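Arginine decarboxylase (Campylobacter jejuni subsp. jejuni, PDB 3NZP) probably catalyses the pyridoxal 5'-phosphate-dependent decarboxylation of arginine to agmatine, an early step in polyamine biosynthesis. Local coordinates at residues Gly111-Leu116 / Arg137-Ile142; Ala247-Gly252 / Val300-Asn305. All coordinates share one frame; numbering follows the deposited sequence.

Contact 1: residues Gly111-Leu116 / Arg137-Ile142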
loop_
_atom_site.group_PDB
_atom_site.type_symbol
_atom_site.label_atom_id
_atom_site.label_comp_id
_atom_site.label_asym_id
_atom_site.label_seq_id
_atom_site.Cartn_x
_atom_site.Cartn_y
_atom_site.Cartn_z
ATOM N N GLY B 111 -2.145 18.045 -7.765
ATOM C CA GLY B 111 -0.771 17.698 -8.066
ATOM C C GLY B 111 -0.651 16.805 -9.284
ATOM O O GLY B 111 0.307 16.046 -9.405
ATOM N N SER B 112 -1.621 16.897 -10.185
ATOM C CA SER B 112 -1.620 16.098 -11.398
ATOM C C SER B 112 -2.714 16.605 -12.337
ATOM O O SER B 112 -3.622 17.330 -11.918
ATOM C CB SER B 112 -1.874 14.617 -11.066
ATOM O OG SER B 112 -3.214 14.401 -10.634
ATOM N N LYS B 113 -2.625 16.215 -13.605
ATOM C CA LYS B 113 -3.610 16.618 -14.594
ATOM C C LYS B 113 -4.992 16.180 -14.131
ATOM O O LYS B 113 -5.953 16.955 -14.161
ATOM C CB LYS B 113 -3.294 15.976 -15.941
ATOM C CG LYS B 113 -1.973 16.411 -16.516
ATOM C CD LYS B 113 -1.705 15.725 -17.831
ATOM C CE LYS B 113 -0.304 16.050 -18.332
ATOM N NZ LYS B 113 -0.015 15.284 -19.574
ATOM N N ALA B 114 -5.084 14.932 -13.694
ATOM C CA ALA B 114 -6.346 14.393 -13.225
ATOM C C ALA B 114 -6.944 15.251 -12.111
ATOM O O ALA B 114 -8.111 15.633 -12.176
ATOM C CB ALA B 114 -6.146 12.967 -12.732
ATOM N N GLU B 115 -6.140 15.558 -11.094
ATOM C CA GLU B 115 -6.617 16.363 -9.976
ATOM C C GLU B 115 -6.947 17.798 -10.368
ATOM O O GLU B 115 -7.941 18.359 -9.895
ATOM C CB GLU B 115 -5.590 16.374 -8.842
ATOM C CG GLU B 115 -5.292 15.006 -8.282
ATOM C CD GLU B 115 -4.450 15.058 -7.026
ATOM O OE1 GLU B 115 -3.545 15.916 -6.950
ATOM O OE2 GLU B 115 -4.689 14.233 -6.126
ATOM N N LEU B 116 -6.116 18.396 -11.218
ATOM C CA LEU B 116 -6.355 19.769 -11.642
ATOM C C LEU B 116 -7.719 19.864 -12.314
ATOM O O LEU B 116 -8.499 20.764 -12.008
ATOM C CB LEU B 116 -5.278 20.243 -12.625
ATOM C CG LEU B 116 -4.874 21.721 -12.548
ATOM C CD1 LEU B 116 -4.223 22.106 -13.852
ATOM C CD2 LEU B 116 -6.076 22.611 -12.276
ATOM N N ARG B 137 4.122 20.815 -20.746
ATOM C CA ARG B 137 3.430 21.873 -21.460
ATOM C C ARG B 137 1.931 21.715 -21.306
ATOM O O ARG B 137 1.221 22.694 -21.102
ATOM C CB ARG B 137 3.813 21.865 -22.932
ATOM C CG ARG B 137 5.323 21.849 -23.180
ATOM C CD ARG B 137 5.651 22.206 -24.632
ATOM N NE ARG B 137 5.479 23.639 -24.877
ATOM C CZ ARG B 137 6.355 24.575 -24.518
ATOM N NH1 ARG B 137 6.106 25.854 -24.781
ATOM N NH2 ARG B 137 7.489 24.232 -23.915
ATOM N N GLU B 138 1.444 20.482 -21.377
ATOM C CA GLU B 138 0.008 20.249 -21.256
ATOM C C GLU B 138 -0.554 20.733 -19.919
ATOM O O GLU B 138 -1.511 21.505 -19.889
ATOM C CB GLU B 138 -0.320 18.762 -21.464
ATOM C CG GLU B 138 -1.801 18.396 -21.231
ATOM C CD GLU B 138 -2.122 16.914 -21.465
ATOM O OE1 GLU B 138 -3.212 16.468 -21.038
ATOM O OE2 GLU B 138 -1.295 16.196 -22.073
ATOM N N LEU B 139 0.033 20.300 -18.810
ATOM C CA LEU B 139 -0.461 20.715 -17.497
ATOM C C LEU B 139 -0.456 22.244 -17.324
ATOM O O LEU B 139 -1.395 22.813 -16.766
ATOM C CB LEU B 139 0.370 20.050 -16.395
ATOM C CG LEU B 139 -0.139 20.155 -14.956
ATOM C CD1 LEU B 139 -1.567 19.682 -14.848
ATOM C CD2 LEU B 139 0.748 19.310 -14.086
ATOM N N ILE B 140 0.595 22.900 -17.808
ATOM C CA ILE B 140 0.689 24.348 -17.713
ATOM C C ILE B 140 -0.437 24.991 -18.514
ATOM O O ILE B 140 -1.116 25.907 -18.041
ATOM C CB ILE B 140 2.048 24.842 -18.239
ATOM C CG1 ILE B 140 3.162 24.178 -17.426
ATOM C CG2 ILE B 140 2.153 26.351 -18.129
ATOM C CD1 ILE B 140 4.553 24.583 -17.838
ATOM N N ASN B 141 -0.650 24.489 -19.725
ATOM C CA ASN B 141 -1.703 25.014 -20.576
ATOM C C ASN B 141 -3.059 24.912 -19.926
ATOM O O ASN B 141 -3.807 25.892 -19.871
ATOM C CB ASN B 141 -1.716 24.294 -21.908
ATOM C CG ASN B 141 -0.941 25.039 -22.943
ATOM O OD1 ASN B 141 -1.279 26.172 -23.274
ATOM N ND2 ASN B 141 0.121 24.422 -23.458
ATOM N N ILE B 142 -3.400 23.736 -19.428
ATOM C CA ILE B 142 -4.691 23.594 -18.789
ATOM C C ILE B 142 -4.785 24.518 -17.575
ATOM O O ILE B 142 -5.867 25.003 -17.237
ATOM C CB ILE B 142 -4.946 22.130 -18.382
ATOM C CG1 ILE B 142 -6.123 22.058 -17.413
ATOM C CG2 ILE B 142 -3.719 21.545 -17.761
ATOM C CD1 ILE B 142 -6.418 20.655 -16.961
#
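With CG anti to its carbonyl carbon (chi1 -63°) and the rest of the chain extended, Lys113 reaches from the first turn of helix 113-122 to Glu138, whose CG stands anti to the backbone N (chi1 175°) at the start of helix 137-148. The two chains cross at about a right angle. Lys113 NZ lies 3.0 Å from Glu138 OE2, a salt bridge whose hydrogen bond is weak, while Lys113 CD rests 3.6 Å from Glu138 OE1. Beneath this polar pair the contact turns apolar. Leu139 places CD1 3.7 Å from Lys113 CG, against the root of the lysine, and Leu116 CD1 meets that same methyl, Leu139 CD1, at 3.7 Å. Leu116 and Ile142 approach tip to tip. Ser112 is the N-cap of helix 113-122: its OG accepts from Glu115 N at 3.2 Å. These neighbouring outer helices belong to the parallel beta/alpha barrel that carries the cofactor, and Leu116 also packs on Ile153 of strand 152-157. The charged end is also part of the dimer interface: Lys113 NZ hydrogen-bonds Tyr605 O of the second subunit and forms a salt bridge with Asp136, and Glu138 OE2 pairs with Lys607 of the second subunit. Lys113, Asp136, Glu138 and Lys607 of the partner chain thus form one charged cluster; the two lysine NZ atoms lie close together, and each charge probably depends on its opposite neighbours for compensation.

Contact 2: residues Ala247-Gly252 / Val300-Asn305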
loop_
_atom_site.group_PDB
_atom_site.type_symbol
_atom_site.label_atom_id
_atom_site.label_comp_id
_atom_site.label_asym_id
_atom_site.label_seq_id
_atom_site.Cartn_x
_atom_site.Cartn_y
_atom_site.Cartn_z
ATOM N N ALA B 247 11.248 26.071 9.979
ATOM C CA ALA B 247 10.906 26.232 8.574
ATOM C C ALA B 247 10.278 27.585 8.297
ATOM O O ALA B 247 10.720 28.329 7.433
ATOM C CB ALA B 247 9.943 25.136 8.151
ATOM N N LEU B 248 9.225 27.886 9.038
ATOM C CA LEU B 248 8.517 29.125 8.863
ATOM C C LEU B 248 9.472 30.308 8.936
ATOM O O LEU B 248 9.405 31.222 8.113
ATOM C CB LEU B 248 7.427 29.236 9.916
ATOM C CG LEU B 248 6.498 30.439 9.783
ATOM C CD1 LEU B 248 5.906 30.514 8.372
ATOM C CD2 LEU B 248 5.404 30.324 10.838
ATOM N N ASN B 249 10.380 30.276 9.905
ATOM C CA ASN B 249 11.356 31.349 10.081
ATOM C C ASN B 249 12.224 31.554 8.836
ATOM O O ASN B 249 12.348 32.666 8.324
ATOM C CB ASN B 249 12.242 31.037 11.276
ATOM C CG ASN B 249 12.421 32.220 12.165
ATOM O OD1 ASN B 249 12.978 33.230 11.754
ATOM N ND2 ASN B 249 11.935 32.116 13.398
ATOM N N GLU B 250 12.831 30.475 8.360
ATOM C CA GLU B 250 13.678 30.535 7.183
ATOM C C GLU B 250 12.877 31.055 5.998
ATOM O O GLU B 250 13.313 31.963 5.299
ATOM C CB GLU B 250 14.220 29.150 6.858
ATOM C CG GLU B 250 15.160 29.125 5.693
ATOM C CD GLU B 250 15.637 27.727 5.360
ATOM O OE1 GLU B 250 15.970 26.972 6.303
ATOM O OE2 GLU B 250 15.690 27.393 4.158
ATOM N N ALA B 251 11.696 30.479 5.779
ATOM C CA ALA B 251 10.838 30.884 4.674
ATOM C C ALA B 251 10.431 32.351 4.801
ATOM O O ALA B 251 10.412 33.088 3.811
ATOM C CB ALA B 251 9.606 29.991 4.616
ATOM N N GLY B 252 10.114 32.773 6.024
ATOM C CA GLY B 252 9.716 34.151 6.268
ATOM C C GLY B 252 10.764 35.147 5.798
ATOM O O GLY B 252 10.438 36.196 5.251
ATOM N N VAL B 300 1.450 32.888 13.166
ATOM C CA VAL B 300 1.187 34.317 13.174
ATOM C C VAL B 300 2.287 35.115 13.854
ATOM O O VAL B 300 2.642 36.204 13.411
ATOM C CB VAL B 300 -0.127 34.617 13.872
ATOM C CG1 VAL B 300 -0.354 36.111 13.901
ATOM C CG2 VAL B 300 -1.250 33.920 13.151
ATOM N N PHE B 301 2.826 34.574 14.936
ATOM C CA PHE B 301 3.875 35.272 15.661
ATOM C C PHE B 301 5.168 35.342 14.859
ATOM O O PHE B 301 5.668 36.429 14.590
ATOM C CB PHE B 301 4.104 34.588 17.001
ATOM C CG PHE B 301 5.095 35.282 17.886
ATOM C CD1 PHE B 301 6.456 35.000 17.787
ATOM C CD2 PHE B 301 4.664 36.171 18.864
ATOM C CE1 PHE B 301 7.371 35.586 18.661
ATOM C CE2 PHE B 301 5.569 36.762 19.740
ATOM C CZ PHE B 301 6.926 36.467 19.641
ATOM N N ILE B 302 5.700 34.189 14.468
ATOM C CA ILE B 302 6.938 34.150 13.701
ATOM C C ILE B 302 6.902 35.116 12.524
ATOM O O ILE B 302 7.854 35.864 12.283
ATOM C CB ILE B 302 7.219 32.747 13.127
ATOM C CG1 ILE B 302 7.219 31.692 14.239
ATOM C CG2 ILE B 302 8.567 32.754 12.401
ATOM C CD1 ILE B 302 8.338 31.860 15.245
ATOM N N LEU B 303 5.801 35.098 11.783
ATOM C CA LEU B 303 5.689 35.972 10.623
ATOM C C LEU B 303 5.631 37.443 11.021
ATOM O O LEU B 303 6.331 38.270 10.440
ATOM C CB LEU B 303 4.469 35.593 9.782
ATOM C CG LEU B 303 4.533 34.211 9.121
ATOM C CD1 LEU B 303 3.231 33.979 8.374
ATOM C CD2 LEU B 303 5.729 34.114 8.178
ATOM N N LYS B 304 4.808 37.771 12.013
ATOM C CA LYS B 304 4.703 39.151 12.470
ATOM C C LYS B 304 6.088 39.673 12.802
ATOM O O LYS B 304 6.507 40.717 12.317
ATOM C CB LYS B 304 3.839 39.240 13.712
ATOM C CG LYS B 304 3.796 40.622 14.318
ATOM C CD LYS B 304 2.890 40.625 15.530
ATOM C CE LYS B 304 2.788 41.997 16.166
ATOM N NZ LYS B 304 1.907 41.951 17.378
ATOM N N ASN B 305 6.797 38.933 13.635
ATOM C CA ASN B 305 8.137 39.316 14.021
ATOM C C ASN B 305 9.037 39.612 12.827
ATOM O O ASN B 305 9.689 40.655 12.776
ATOM C CB ASN B 305 8.755 38.219 14.879
ATOM C CG ASN B 305 8.379 38.351 16.345
ATOM O OD1 ASN B 305 7.280 38.812 16.685
ATOM N ND2 ASN B 305 9.290 37.945 17.224
#
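Ile302 and Leu303 are the residues through which helix 292-309 meets helix 242-260, and Leu248 lies against both. Earlier in the segment, Val300 faces the barrel wall, packing on Ile317 of strand 316-319 and on Tyr75.

Ile302 comes next, its CB directed at the opposing helix. Leu248 crosses it obliquely and sets CD2 3.8 Å from Ile302 CB. The CG2 branch of Ile302, anti to the backbone N, runs to the other neighbour, Asn249, and comes within 3.9 Å of Asn249 CA; the side chains of Asn249 and Ile302 cross at about a right angle.

The two helices are successive outer helices of the eight-stranded parallel barrel, the TIM-barrel fold of the cofactor-binding domain. Strand 268-272 comes between them in the chain, so the unit is helix, strand, helix, part of the repeating beta/alpha pattern of the barrel. Their short segments run nearly alike in direction, crossing at -28° with a closest axial approach of 9.5 Å.

At Leu303 the contact turns inward. CG stands anti to the carbonyl carbon (chi1 -66°), and CD2 reaches 3.6 Å from Leu248 CD1, the two leucines crossing at about a right angle. Leu303 CD2 also lies 4.4 Å from Gly252 CA, one turn beyond Leu248, where the backbones of Gly252 and Leu303 come to 6.2 Å between CA atoms. The same leucine packs on Ile269 and Ile317 of the barrel strands, and Leu248 rests on Leu271. Further along, Lys304 NZ hydrogen-bonds Phe73 O.

How the contacts relate
Both contacts join consecutive outer helices of one barrel, yet they share no element and lie about 20 Å apart at their nearest atoms. Contact 1 ties the helices that follow the second and third strands; contact 2 ties those that follow the sixth and seventh. Every touching residue of contact 1 is buried, whereas in contact 2 Ile302 and Asn249 remain partly exposed. The chemistry follows the setting. Where the second subunit covers contact 1, an ion pair overlies the aliphatic core, but contact 2 is held across its helices by apolar packing, and the partner chain reaches only its Asn249 and Glu250 side.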